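Local coordinates for putative sugar ABC transporter, substrate-binding protein (Clostridium phytofermentans, PDB 4WZZ) that binds L-rhamnose in the cleft between its two lobes, probably handing the sugar to an ABC importer as its extracellular solute receptor, at residues A[115-120]-A[137-142]; A[120-125]-A[189-194]; A[141-146]-A[155-160]; A[300-305]-A[351-356]. One frame throughout, in Å; residues are numbered along the deposited sequence.

Contact 1. Residues A[115-120]-A[137-142]; sequences IAIAAN and IHVLSL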
loop_
_atom_site.group_PDB
_atom_site.type_symbol
_atom_site.label_atom_id
_atom_site.label_comp_id
_atom_site.label_asym_id
_atom_site.label_seq_id
_atom_site.Cartn_x
_atom_site.Cartn_y
_atom_site.Cartn_z
ATOM N N ILE A 115 1.481 12.831 -13.727
ATOM C CA ILE A 115 0.490 11.986 -13.062
ATOM C C ILE A 115 1.219 10.986 -12.174
ATOM O O ILE A 115 2.148 10.312 -12.618
ATOM C CB ILE A 115 -0.384 11.236 -14.098
ATOM C CG1 ILE A 115 -1.285 12.226 -14.827
ATOM C CG2 ILE A 115 -1.235 10.129 -13.433
ATOM C CD1 ILE A 115 -2.071 11.605 -15.941
ATOM N N ALA A 116 0.808 10.918 -10.910
ATOM C CA ALA A 116 1.307 9.914 -9.983
ATOM C C ALA A 116 0.121 9.031 -9.662
ATOM O O ALA A 116 -0.894 9.527 -9.199
ATOM C CB ALA A 116 1.840 10.574 -8.708
ATOM N N ILE A 117 0.241 7.733 -9.914
ATOM C CA ILE A 117 -0.909 6.858 -9.778
ATOM C C ILE A 117 -0.646 5.587 -8.964
ATOM O O ILE A 117 0.387 4.942 -9.101
ATOM C CB ILE A 117 -1.483 6.525 -11.148
ATOM C CG1 ILE A 117 -2.760 5.696 -11.003
ATOM C CG2 ILE A 117 -0.436 5.850 -12.043
ATOM C CD1 ILE A 117 -3.704 5.825 -12.190
ATOM N N ALA A 118 -1.612 5.270 -8.102
ATOM C CA ALA A 118 -1.634 4.035 -7.325
ATOM C C ALA A 118 -2.618 3.105 -8.007
ATOM O O ALA A 118 -3.839 3.292 -7.914
ATOM C CB ALA A 118 -2.065 4.307 -5.902
ATOM N N ALA A 119 -2.080 2.126 -8.732
ATOM C CA ALA A 119 -2.858 1.366 -9.697
ATOM C C ALA A 119 -3.836 0.387 -9.103
ATOM O O ALA A 119 -3.494 -0.379 -8.200
ATOM C CB ALA A 119 -1.908 0.601 -10.649
ATOM N N ASN A 120 -5.049 0.390 -9.641
ATOM C CA ASN A 120 -6.063 -0.601 -9.267
ATOM C C ASN A 120 -5.981 -1.858 -10.116
ATOM O O ASN A 120 -6.653 -2.858 -9.840
ATOM C CB ASN A 120 -7.457 -0.004 -9.376
ATOM C CG ASN A 120 -7.738 1.006 -8.283
ATOM O OD1 ASN A 120 -7.185 0.915 -7.189
ATOM N ND2 ASN A 120 -8.594 1.969 -8.570
ATOM N N ILE A 137 3.037 14.003 -20.795
ATOM C CA ILE A 137 2.877 13.919 -19.345
ATOM C C ILE A 137 3.775 12.852 -18.697
ATOM O O ILE A 137 3.783 11.692 -19.098
ATOM C CB ILE A 137 1.418 13.636 -18.982
ATOM C CG1 ILE A 137 0.530 14.726 -19.584
ATOM C CG2 ILE A 137 1.256 13.537 -17.449
ATOM C CD1 ILE A 137 -0.972 14.516 -19.422
ATOM N N HIS A 138 4.542 13.269 -17.698
ATOM C CA HIS A 138 5.355 12.340 -16.927
ATOM C C HIS A 138 4.445 11.449 -16.107
ATOM O O HIS A 138 3.620 11.946 -15.352
ATOM C CB HIS A 138 6.279 13.099 -15.977
ATOM C CG HIS A 138 7.293 13.950 -16.679
ATOM N ND1 HIS A 138 8.536 13.479 -17.032
ATOM C CD2 HIS A 138 7.250 15.242 -17.077
ATOM C CE1 HIS A 138 9.210 14.437 -17.647
ATOM N NE2 HIS A 138 8.453 15.521 -17.682
ATOM N N VAL A 139 4.606 10.137 -16.239
ATOM C CA VAL A 139 3.827 9.222 -15.401
ATOM C C VAL A 139 4.714 8.527 -14.372
ATOM O O VAL A 139 5.719 7.909 -14.722
ATOM C CB VAL A 139 3.088 8.169 -16.233
ATOM C CG1 VAL A 139 2.306 7.224 -15.298
ATOM C CG2 VAL A 139 2.151 8.828 -17.224
ATOM N N LEU A 140 4.318 8.637 -13.111
ATOM C CA LEU A 140 4.988 7.992 -11.986
ATOM C C LEU A 140 3.928 7.140 -11.285
ATOM O O LEU A 140 2.742 7.444 -11.356
ATOM C CB LEU A 140 5.520 9.075 -11.036
ATOM C CG LEU A 140 6.109 8.688 -9.693
ATOM C CD1 LEU A 140 7.226 9.627 -9.320
ATOM C CD2 LEU A 140 5.019 8.686 -8.615
ATOM N N SER A 141 4.344 6.059 -10.643
ATOM C CA SER A 141 3.396 5.241 -9.910
ATOM C C SER A 141 3.866 5.176 -8.464
ATOM O O SER A 141 5.064 5.276 -8.205
ATOM C CB SER A 141 3.328 3.863 -10.574
ATOM O OG SER A 141 2.435 2.996 -9.933
ATOM N N LEU A 142 2.917 5.039 -7.528
ATOM C CA LEU A 142 3.222 4.869 -6.111
ATOM C C LEU A 142 2.217 3.907 -5.489
ATOM O O LEU A 142 1.106 3.749 -6.001
ATOM C CB LEU A 142 3.218 6.192 -5.324
ATOM C CG LEU A 142 1.871 6.807 -4.925
ATOM C CD1 LEU A 142 2.057 7.977 -3.972
ATOM C CD2 LEU A 142 1.096 7.252 -6.153
#
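Ile-115 to Ile-117 pair in parallel with Val-139 to Ser-141, the two neighbouring strands of a beta-alpha-beta unit whose connection runs through helix 126-134, within the Rossmann-like sheet of one lobe of this periplasmic binding protein. The backbone bonds run in the zigzag of parallel strands. Ile-115 N donates to His-138 O and Ile-115 O accepts from Leu-140 N, both at 2.8 Å; Ile-117 N then donates to Leu-140 O at 2.9 Å. Alpha hydrogens add weaker contacts, such as that of Ala-116 CA with Leu-140 O.

The apolar contacts divide between the faces of the sheet. On the face of Ala-116 and Leu-140, Ala-116 CB meets Leu-140 CD2 at 3.7 Å, and helix 299-315 covers Leu-140 through Ala-309 and Ser-310. Leu-142 has CG wedged between its backbone N and carbonyl carbon (chi1 78°), which turns CD2 back over the first strand, 3.7 Å from Ile-117 C. On the face of Ile-115 and Ile-117, beneath helix 97-110, the side chains of Ile-115 and Ile-137 pass at a slant, CG1 of Ile-115 3.9 Å from CG2 of Ile-137.

A side-chain bond joins the backbone set at the carboxyl end of the strands, the end nearer the sugar. Ile-117 O is gripped by two donors of the same strand, Leu-142 N at 3.0 Å and Ser-141 OG. The amide comes from above the carbonyl plane, 50° out of it, whereas the hydroxyl, held anti to its own backbone N, arrives almost straight in line with the carbonyl, with Ser-141 OG 2.9 Å from Ile-117 O.

Contact 2. Residues A[120-125]-A[189-194]; sequences NDTDAL and TATNQN. With RAM (alpha-L-rhamnopyranose), chain B.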
loop_
_atom_site.group_PDB
_atom_site.type_symbol
_atom_site.label_atom_id
_atom_site.label_comp_id
_atom_site.label_asym_id
_atom_site.label_seq_id
_atom_site.Cartn_x
_atom_site.Cartn_y
_atom_site.Cartn_z
ATOM N N ASN A 120 -5.049 0.390 -9.641
ATOM C CA ASN A 120 -6.063 -0.601 -9.267
ATOM C C ASN A 120 -5.981 -1.858 -10.116
ATOM O O ASN A 120 -6.653 -2.858 -9.840
ATOM C CB ASN A 120 -7.457 -0.004 -9.376
ATOM C CG ASN A 120 -7.738 1.006 -8.283
ATOM O OD1 ASN A 120 -7.185 0.915 -7.189
ATOM N ND2 ASN A 120 -8.594 1.969 -8.570
ATOM N N ASP A 121 -5.148 -1.809 -11.145
ATOM C CA ASP A 121 -4.921 -2.957 -12.025
ATOM C C ASP A 121 -3.578 -2.711 -12.686
ATOM O O ASP A 121 -3.234 -1.564 -13.018
ATOM C CB ASP A 121 -6.030 -3.065 -13.067
ATOM C CG ASP A 121 -5.922 -4.333 -13.937
ATOM O OD1 ASP A 121 -5.049 -4.392 -14.835
ATOM O OD2 ASP A 121 -6.735 -5.255 -13.729
ATOM N N THR A 122 -2.811 -3.777 -12.869
ATOM C CA THR A 122 -1.438 -3.629 -13.281
ATOM C C THR A 122 -1.352 -3.238 -14.760
ATOM O O THR A 122 -0.443 -2.504 -15.166
ATOM C CB THR A 122 -0.680 -4.941 -13.045
ATOM O OG1 THR A 122 -1.128 -5.516 -11.804
ATOM C CG2 THR A 122 0.804 -4.684 -12.986
ATOM N N ASP A 123 -2.319 -3.710 -15.543
ATOM C CA ASP A 123 -2.256 -3.611 -17.004
ATOM C C ASP A 123 -3.355 -2.767 -17.675
ATOM O O ASP A 123 -3.151 -2.206 -18.756
ATOM C CB ASP A 123 -2.312 -5.016 -17.596
ATOM C CG ASP A 123 -1.079 -5.845 -17.263
ATOM O OD1 ASP A 123 0.032 -5.287 -17.183
ATOM O OD2 ASP A 123 -1.226 -7.066 -17.079
ATOM N N ALA A 124 -4.522 -2.704 -17.052
ATOM C CA ALA A 124 -5.698 -2.082 -17.658
ATOM C C ALA A 124 -5.537 -0.583 -17.865
ATOM O O ALA A 124 -6.210 0.006 -18.714
ATOM C CB ALA A 124 -6.935 -2.372 -16.810
ATOM N N LEU A 125 -4.640 0.036 -17.108
ATOM C CA LEU A 125 -4.448 1.480 -17.207
ATOM C C LEU A 125 -3.494 1.872 -18.332
ATOM O O LEU A 125 -3.276 3.061 -18.580
ATOM C CB LEU A 125 -3.908 2.016 -15.882
ATOM C CG LEU A 125 -4.644 1.574 -14.621
ATOM C CD1 LEU A 125 -3.929 2.162 -13.424
ATOM C CD2 LEU A 125 -6.098 2.027 -14.667
ATOM N N THR A 189 -7.521 -7.299 -8.330
ATOM C CA THR A 189 -6.637 -6.784 -9.355
ATOM C C THR A 189 -5.533 -5.865 -8.834
ATOM O O THR A 189 -4.663 -5.455 -9.613
ATOM C CB THR A 189 -7.451 -5.980 -10.381
ATOM O OG1 THR A 189 -8.226 -4.995 -9.692
ATOM C CG2 THR A 189 -8.388 -6.911 -11.152
ATOM N N ALA A 190 -5.540 -5.562 -7.537
ATOM C CA ALA A 190 -4.604 -4.594 -6.985
ATOM C C ALA A 190 -3.190 -5.130 -7.044
ATOM O O ALA A 190 -2.872 -6.184 -6.498
ATOM C CB ALA A 190 -4.967 -4.270 -5.542
ATOM N N THR A 191 -2.328 -4.394 -7.717
ATOM C CA THR A 191 -0.961 -4.839 -7.904
ATOM C C THR A 191 -0.243 -5.080 -6.602
ATOM O O THR A 191 0.460 -6.081 -6.468
ATOM C CB THR A 191 -0.169 -3.793 -8.732
ATOM O OG1 THR A 191 -0.984 -3.400 -9.835
ATOM C CG2 THR A 191 1.155 -4.372 -9.196
ATOM N N ASN A 192 -0.376 -4.154 -5.650
ATOM C CA ASN A 192 0.385 -4.306 -4.415
ATOM C C ASN A 192 -0.040 -5.513 -3.595
ATOM O O ASN A 192 0.812 -6.329 -3.214
ATOM C CB ASN A 192 0.442 -3.015 -3.557
ATOM C CG ASN A 192 -0.907 -2.427 -3.227
ATOM O OD1 ASN A 192 -1.953 -2.870 -3.703
ATOM N ND2 ASN A 192 -0.884 -1.369 -2.408
ATOM N N GLN A 193 -1.322 -5.671 -3.313
ATOM C CA GLN A 193 -1.717 -6.864 -2.555
ATOM C C GLN A 193 -1.326 -8.111 -3.301
ATOM O O GLN A 193 -0.866 -9.071 -2.716
ATOM C CB GLN A 193 -3.208 -6.898 -2.236
ATOM C CG GLN A 193 -3.578 -6.078 -1.007
ATOM C CD GLN A 193 -3.889 -4.626 -1.304
ATOM O OE1 GLN A 193 -4.193 -4.251 -2.435
ATOM N NE2 GLN A 193 -3.898 -3.806 -0.255
ATOM N N ASN A 194 -1.504 -8.122 -4.617
ATOM C CA ASN A 194 -1.158 -9.329 -5.342
ATOM C C ASN A 194 0.343 -9.650 -5.231
ATOM O O ASN A 194 0.732 -10.831 -5.137
ATOM C CB ASN A 194 -1.598 -9.215 -6.797
ATOM C CG ASN A 194 -3.102 -9.370 -6.955
ATOM O OD1 ASN A 194 -3.801 -9.827 -6.038
ATOM N ND2 ASN A 194 -3.610 -8.994 -8.119
HETATM C C1 RAM B . -4.992 0.021 1.565
HETATM C C2 RAM B . -4.668 0.199 0.086
HETATM C C3 RAM B . -3.196 0.535 -0.152
HETATM C C4 RAM B . -2.283 -0.405 0.628
HETATM C C5 RAM B . -2.702 -0.459 2.096
HETATM C C6 RAM B . -1.878 -1.467 2.881
HETATM O O1 RAM B . -4.949 1.259 2.184
HETATM O O2 RAM B . -5.019 -1.003 -0.527
HETATM O O3 RAM B . -2.977 0.473 -1.559
HETATM O O4 RAM B . -0.941 0.031 0.516
HETATM O O5 RAM B . -4.053 -0.816 2.218
HETATM O O HOH W 1 -1.416 -8.060 -10.228
HETATM O O HOH W 2 -3.929 -6.461 -11.974
#
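Thr-189 OG1 donates to Asn-120 O over 2.7 Å, nearly in line with the carbonyl, and this short bond marks the close-packed side of the contact. With chi1 at 53°, the hydroxyl of Thr-189 sits between its own backbone N and carbonyl carbon while CG2 lies 3.5 Å from Asp-121 OD2. The other carboxylate oxygen, OD1, accepts from Asp-123 N in an Asx turn and from Ala-124 N, which completes an Asx motif; the two reach it from opposite faces of its plane and so fix the start of the loop. Asn-120 is held from behind, its ND2 bonded to Lys-62 O and Thr-96 O. The last direct contact is between threonines: Thr-122 OG1 and Thr-191 OG1 lie 2.9 Å apart, their side chains crossing at about a right angle, and Thr-191 OG1 also bonds Ala-145 O.

Toward solvent the fit is looser, and two waters bridge the segments. One accepts from Thr-122 N and donates to Thr-189 O at 2.7 Å; another links Thr-122 OG1 with Asn-194 ND2.

Immediately beyond, the first turn of the helix enters the sugar site: Asn-192 ND2 donates to rhamnose O3 at 2.9 Å and Gln-193 NE2 to O2 at 3.0 Å. The contact therefore joins the loop between strand 114-117 and helix 126-134 to the start of helix 191-203, with helix 97-110 packed behind Asp-121 and Leu-125.

Contact 3. Residues A[141-146]-A[155-160]; sequences SLDSAT and VNQAGT. With RAM (alpha-L-rhamnopyranose), chain B.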
loop_
_atom_site.group_PDB
_atom_site.type_symbol
_atom_site.label_atom_id
_atom_site.label_comp_id
_atom_site.label_asym_id
_atom_site.label_seq_id
_atom_site.Cartn_x
_atom_site.Cartn_y
_atom_site.Cartn_z
ATOM N N SER A 141 4.344 6.059 -10.643
ATOM C CA SER A 141 3.396 5.241 -9.910
ATOM C C SER A 141 3.866 5.176 -8.464
ATOM O O SER A 141 5.064 5.276 -8.205
ATOM C CB SER A 141 3.328 3.863 -10.574
ATOM O OG SER A 141 2.435 2.996 -9.933
ATOM N N LEU A 142 2.917 5.039 -7.528
ATOM C CA LEU A 142 3.222 4.869 -6.111
ATOM C C LEU A 142 2.217 3.907 -5.489
ATOM O O LEU A 142 1.106 3.749 -6.001
ATOM C CB LEU A 142 3.218 6.192 -5.324
ATOM C CG LEU A 142 1.871 6.807 -4.925
ATOM C CD1 LEU A 142 2.057 7.977 -3.972
ATOM C CD2 LEU A 142 1.096 7.252 -6.153
ATOM N N ASP A 143 2.622 3.290 -4.378
ATOM C CA ASP A 143 1.736 2.474 -3.517
ATOM C C ASP A 143 1.387 1.145 -4.170
ATOM O O ASP A 143 1.588 0.073 -3.579
ATOM C CB ASP A 143 0.468 3.257 -3.158
ATOM C CG ASP A 143 -0.462 2.495 -2.240
ATOM O OD1 ASP A 143 0.010 1.922 -1.238
ATOM O OD2 ASP A 143 -1.669 2.503 -2.532
ATOM N N SER A 144 0.847 1.214 -5.376
ATOM C CA SER A 144 0.468 0.031 -6.138
ATOM C C SER A 144 0.877 0.267 -7.594
ATOM O O SER A 144 0.453 1.238 -8.227
ATOM C CB SER A 144 -1.042 -0.207 -6.005
ATOM O OG SER A 144 -1.470 -1.337 -6.751
ATOM N N ALA A 145 1.726 -0.607 -8.112
ATOM C CA ALA A 145 2.409 -0.323 -9.377
ATOM C C ALA A 145 1.532 -0.535 -10.611
ATOM O O ALA A 145 0.813 -1.535 -10.719
ATOM C CB ALA A 145 3.673 -1.182 -9.488
ATOM N N THR A 146 1.632 0.396 -11.560
ATOM C CA THR A 146 1.234 0.116 -12.926
ATOM C C THR A 146 2.349 -0.738 -13.495
ATOM O O THR A 146 3.425 -0.833 -12.905
ATOM C CB THR A 146 1.188 1.366 -13.805
ATOM O OG1 THR A 146 2.489 1.974 -13.812
ATOM C CG2 THR A 146 0.169 2.351 -13.278
ATOM N N VAL A 155 7.236 4.150 -6.942
ATOM C CA VAL A 155 7.658 4.514 -5.598
ATOM C C VAL A 155 6.992 3.533 -4.666
ATOM O O VAL A 155 5.771 3.561 -4.486
ATOM C CB VAL A 155 7.309 5.960 -5.226
ATOM C CG1 VAL A 155 7.822 6.279 -3.831
ATOM C CG2 VAL A 155 7.918 6.913 -6.232
ATOM N N ASN A 156 7.812 2.655 -4.089
ATOM C CA ASN A 156 7.340 1.513 -3.278
ATOM C C ASN A 156 7.560 1.810 -1.800
ATOM O O ASN A 156 8.650 2.253 -1.396
ATOM C CB ASN A 156 8.136 0.253 -3.675
ATOM C CG ASN A 156 7.408 -1.040 -3.369
ATOM O OD1 ASN A 156 6.430 -1.063 -2.622
ATOM N ND2 ASN A 156 7.903 -2.149 -3.939
ATOM N N GLN A 157 6.510 1.603 -0.992
ATOM C CA GLN A 157 6.539 1.861 0.447
ATOM C C GLN A 157 7.585 1.042 1.184
ATOM O O GLN A 157 8.147 1.478 2.179
ATOM C CB GLN A 157 5.160 1.571 1.048
ATOM C CG GLN A 157 4.487 0.296 0.521
ATOM C CD GLN A 157 3.519 0.566 -0.591
ATOM O OE1 GLN A 157 3.914 1.028 -1.659
ATOM N NE2 GLN A 157 2.246 0.310 -0.352
ATOM N N ALA A 158 7.838 -0.164 0.704
ATOM C CA ALA A 158 8.816 -1.049 1.337
ATOM C C ALA A 158 9.154 -2.124 0.338
ATOM O O ALA A 158 8.449 -2.291 -0.648
ATOM C CB ALA A 158 8.255 -1.653 2.624
ATOM N N GLY A 159 10.246 -2.855 0.549
ATOM C CA GLY A 159 10.516 -3.981 -0.315
ATOM C C GLY A 159 9.352 -4.975 -0.275
ATOM O O GLY A 159 8.857 -5.349 0.788
ATOM N N THR A 160 8.919 -5.427 -1.444
ATOM C CA THR A 160 7.824 -6.395 -1.518
ATOM C C THR A 160 8.121 -7.617 -0.649
ATOM O O THR A 160 7.294 -8.089 0.135
ATOM C CB THR A 160 7.586 -6.810 -2.960
ATOM O OG1 THR A 160 7.288 -5.644 -3.743
ATOM C CG2 THR A 160 6.440 -7.775 -3.044
HETATM C C1 RAM B . -4.992 0.021 1.565
HETATM C C2 RAM B . -4.668 0.199 0.086
HETATM C C3 RAM B . -3.196 0.535 -0.152
HETATM C C4 RAM B . -2.283 -0.405 0.628
HETATM C C5 RAM B . -2.702 -0.459 2.096
HETATM C C6 RAM B . -1.878 -1.467 2.881
HETATM O O1 RAM B . -4.949 1.259 2.184
HETATM O O2 RAM B . -5.019 -1.003 -0.527
HETATM O O3 RAM B . -2.977 0.473 -1.559
HETATM O O4 RAM B . -0.941 0.031 0.516
HETATM O O5 RAM B . -4.053 -0.816 2.218
HETATM O O HOH W 3 3.717 -1.742 -3.456
#
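The rhamnose site opens at the carboxyl ends of two adjacent parallel strands, 138-142 and 154-156, of the Rossmann-like sheet, where Asp-143 and Gln-157 meet. The strands are clipped together just before they part: Val-155 N donates to Ser-141 O at 2.8 Å, and Asp-143 N to Val-155 O over a longer 3.2 Å. Beside these bonds Leu-142 CB rests 4.1 Å from Val-155 CB; from helix 299-315, Ala-306 packs on Leu-142, and Leu-302 and Leu-305 on Val-155.

Past the strand ends the side chains take over. Gln-157 bends sharply at chi2, which folds its amide back over the loop of Asp-143. There NE2 donates to Asp-143 OD1 at 2.9 Å, on the anti side of that oxygen, and forms a weak second bond with Asp-143 O. Carboxylate and amide planes lie only 13° apart, yet the donor is 23° out of the carboxylate plane. A water lies within hydrogen-bonding distance of both Asp-143 O and Asn-156 OD1.

Asp-143 itself reaches inward with CG anti to its backbone N (chi1 -178°). Tyr-68 OH also bonds OD1, so Gln-157 and Tyr-68 together help to hold the carboxylate in position for two neighbouring sugar hydroxyls. Rhamnose O4 donates to Asp-143 OD1 at 2.7 Å, and O3 to Asp-143 OD2 at 2.6 Å.

Contact 4. Residues A[300-305]-A[351-356]; sequences IQLGNL and IILGAP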
loop_
_atom_site.group_PDB
_atom_site.type_symbol
_atom_site.label_atom_id
_atom_site.label_comp_id
_atom_site.label_asym_id
_atom_site.label_seq_id
_atom_site.Cartn_x
_atom_site.Cartn_y
_atom_site.Cartn_z
ATOM N N ILE A 300 2.135 9.283 4.594
ATOM C CA ILE A 300 2.385 10.686 4.308
ATOM C C ILE A 300 3.756 10.833 3.641
ATOM O O ILE A 300 3.915 11.512 2.628
ATOM C CB ILE A 300 2.325 11.540 5.581
ATOM C CG1 ILE A 300 0.962 11.378 6.249
ATOM C CG2 ILE A 300 2.592 12.992 5.251
ATOM C CD1 ILE A 300 0.867 12.025 7.593
ATOM N N GLN A 301 4.755 10.168 4.212
ATOM C CA GLN A 301 6.085 10.188 3.635
ATOM C C GLN A 301 6.145 9.466 2.293
ATOM O O GLN A 301 6.930 9.864 1.413
ATOM C CB GLN A 301 7.103 9.600 4.618
ATOM C CG GLN A 301 7.291 10.489 5.837
ATOM C CD GLN A 301 8.308 9.959 6.825
ATOM O OE1 GLN A 301 8.427 8.763 7.020
ATOM N NE2 GLN A 301 9.019 10.862 7.483
ATOM N N LEU A 302 5.310 8.438 2.101
ATOM C CA LEU A 302 5.223 7.787 0.797
ATOM C C LEU A 302 4.784 8.850 -0.201
ATOM O O LEU A 302 5.353 8.985 -1.293
ATOM C CB LEU A 302 4.235 6.630 0.805
ATOM C CG LEU A 302 4.003 5.975 -0.559
ATOM C CD1 LEU A 302 5.309 5.383 -1.103
ATOM C CD2 LEU A 302 2.936 4.879 -0.518
ATOM N N GLY A 303 3.779 9.625 0.189
ATOM C CA GLY A 303 3.316 10.711 -0.659
ATOM C C GLY A 303 4.387 11.762 -0.859
ATOM O O GLY A 303 4.571 12.251 -1.981
ATOM N N ASN A 304 5.081 12.127 0.227
ATOM C CA ASN A 304 6.178 13.095 0.140
ATOM C C ASN A 304 7.202 12.654 -0.903
ATOM O O ASN A 304 7.618 13.440 -1.750
ATOM C CB ASN A 304 6.957 13.234 1.455
ATOM C CG ASN A 304 6.164 13.820 2.611
ATOM O OD1 ASN A 304 6.584 13.645 3.757
ATOM N ND2 ASN A 304 5.075 14.538 2.349
ATOM N N LEU A 305 7.651 11.404 -0.802
ATOM C CA LEU A 305 8.751 10.930 -1.650
ATOM C C LEU A 305 8.298 10.873 -3.097
ATOM O O LEU A 305 9.041 11.223 -4.012
ATOM C CB LEU A 305 9.204 9.541 -1.188
ATOM C CG LEU A 305 10.285 8.903 -2.051
ATOM C CD1 LEU A 305 11.521 9.770 -2.097
ATOM C CD2 LEU A 305 10.612 7.524 -1.518
ATOM N N ILE A 351 11.833 3.037 -6.579
ATOM C CA ILE A 351 12.475 3.694 -5.459
ATOM C C ILE A 351 11.778 3.136 -4.227
ATOM O O ILE A 351 10.554 3.170 -4.162
ATOM C CB ILE A 351 12.228 5.213 -5.536
ATOM C CG1 ILE A 351 12.905 5.793 -6.788
ATOM C CG2 ILE A 351 12.734 5.924 -4.293
ATOM C CD1 ILE A 351 12.302 7.104 -7.230
ATOM N N ILE A 352 12.541 2.658 -3.250
ATOM C CA ILE A 352 11.964 2.047 -2.068
ATOM C C ILE A 352 12.058 3.023 -0.902
ATOM O O ILE A 352 13.155 3.411 -0.501
ATOM C CB ILE A 352 12.657 0.721 -1.711
ATOM C CG1 ILE A 352 12.473 -0.298 -2.845
ATOM C CG2 ILE A 352 12.081 0.181 -0.404
ATOM C CD1 ILE A 352 13.191 -1.620 -2.633
ATOM N N LEU A 353 10.901 3.407 -0.359
ATOM C CA LEU A 353 10.797 4.401 0.696
ATOM C C LEU A 353 11.607 4.057 1.924
ATOM O O LEU A 353 12.340 4.888 2.440
ATOM C CB LEU A 353 9.324 4.586 1.111
ATOM C CG LEU A 353 9.003 5.445 2.337
ATOM C CD1 LEU A 353 9.289 6.931 2.085
ATOM C CD2 LEU A 353 7.534 5.282 2.698
ATOM N N GLY A 354 11.456 2.825 2.403
ATOM C CA GLY A 354 12.030 2.413 3.670
ATOM C C GLY A 354 11.673 0.969 3.963
ATOM O O GLY A 354 11.173 0.278 3.090
ATOM N N ALA A 355 11.994 0.511 5.160
ATOM C CA ALA A 355 11.611 -0.833 5.598
ATOM C C ALA A 355 10.203 -0.790 6.148
ATOM O O ALA A 355 9.700 0.277 6.528
ATOM C CB ALA A 355 12.568 -1.351 6.667
ATOM N N PRO A 356 9.548 -1.948 6.221
ATOM C CA PRO A 356 8.299 -1.970 6.990
ATOM C C PRO A 356 8.572 -1.647 8.452
ATOM O O PRO A 356 9.700 -1.876 8.954
ATOM C CB PRO A 356 7.821 -3.426 6.876
ATOM C CG PRO A 356 8.663 -4.059 5.834
ATOM C CD PRO A 356 9.961 -3.294 5.795
#
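Leu-353 pushes its isobutyl group against helix 299-315, where the helix packs over strand 349-352 in an alpha-on-beta layer of the Rossmann-like lobe. Its two methyls meet neighbouring parts of the helix surface. CD1 lies 3.8 Å from Gln-301 O and 3.9 Å from Leu-305 CD2, while CD2 turns to the backbone of the next residue, 3.9 Å from Leu-302 CA, and also touches Leu-302 CB. With CG anti to the backbone N (chi1 172°), the leucine extends from the backbone to the helix surface. No hydrogen bond crosses between the segments; the contact is van der Waals packing, mostly between aliphatic groups.

Leu-305, one turn beyond Gln-301, answers from the helix. Its CG is likewise anti to the backbone N (chi1 176°), and the extended chain carries CD2 up against Leu-353 CA.

Around this first shell, Tyr-339 and Phe-326 of the adjoining antiparallel strands pack against both Leu-305 and Ile-351. Backbone bonds of Ile-351 and Leu-353 with Asn-156 hold this backbone beside strand 154-156, and Leu-353 O bonds Tyr-339 OH. On the helix, Asn-298 OD1 accepts from Gln-301 N, and Leu-302 lies against Tyr-68 and Asp-143 of the sugar pocket. Farther along the contact, beyond Leu-353, Leu-305 CD2 meets Ile-351 CG2 at 3.8 Å.

In the fold
Contacts 1, 3 and 4 all belong to the same mixed sheet: contacts 1 and 3 share strand 138-142, and contact 3 passes by backbone bonds from Asn-156 to the strand of contact 4. Contact 1 is buried core, built on backbone pairing, and contact 4 is a buried, largely apolar helix-on-sheet seam. Polar side chains come to the fore in contacts 2 and 3, which both touch the rhamnose and are linked through Ser-144 and Ala-145 to Thr-191 and Asn-192. Contact 2 is the partly buried one, with waters between its segments, and it shares Asn-120 with the loop end of contact 1.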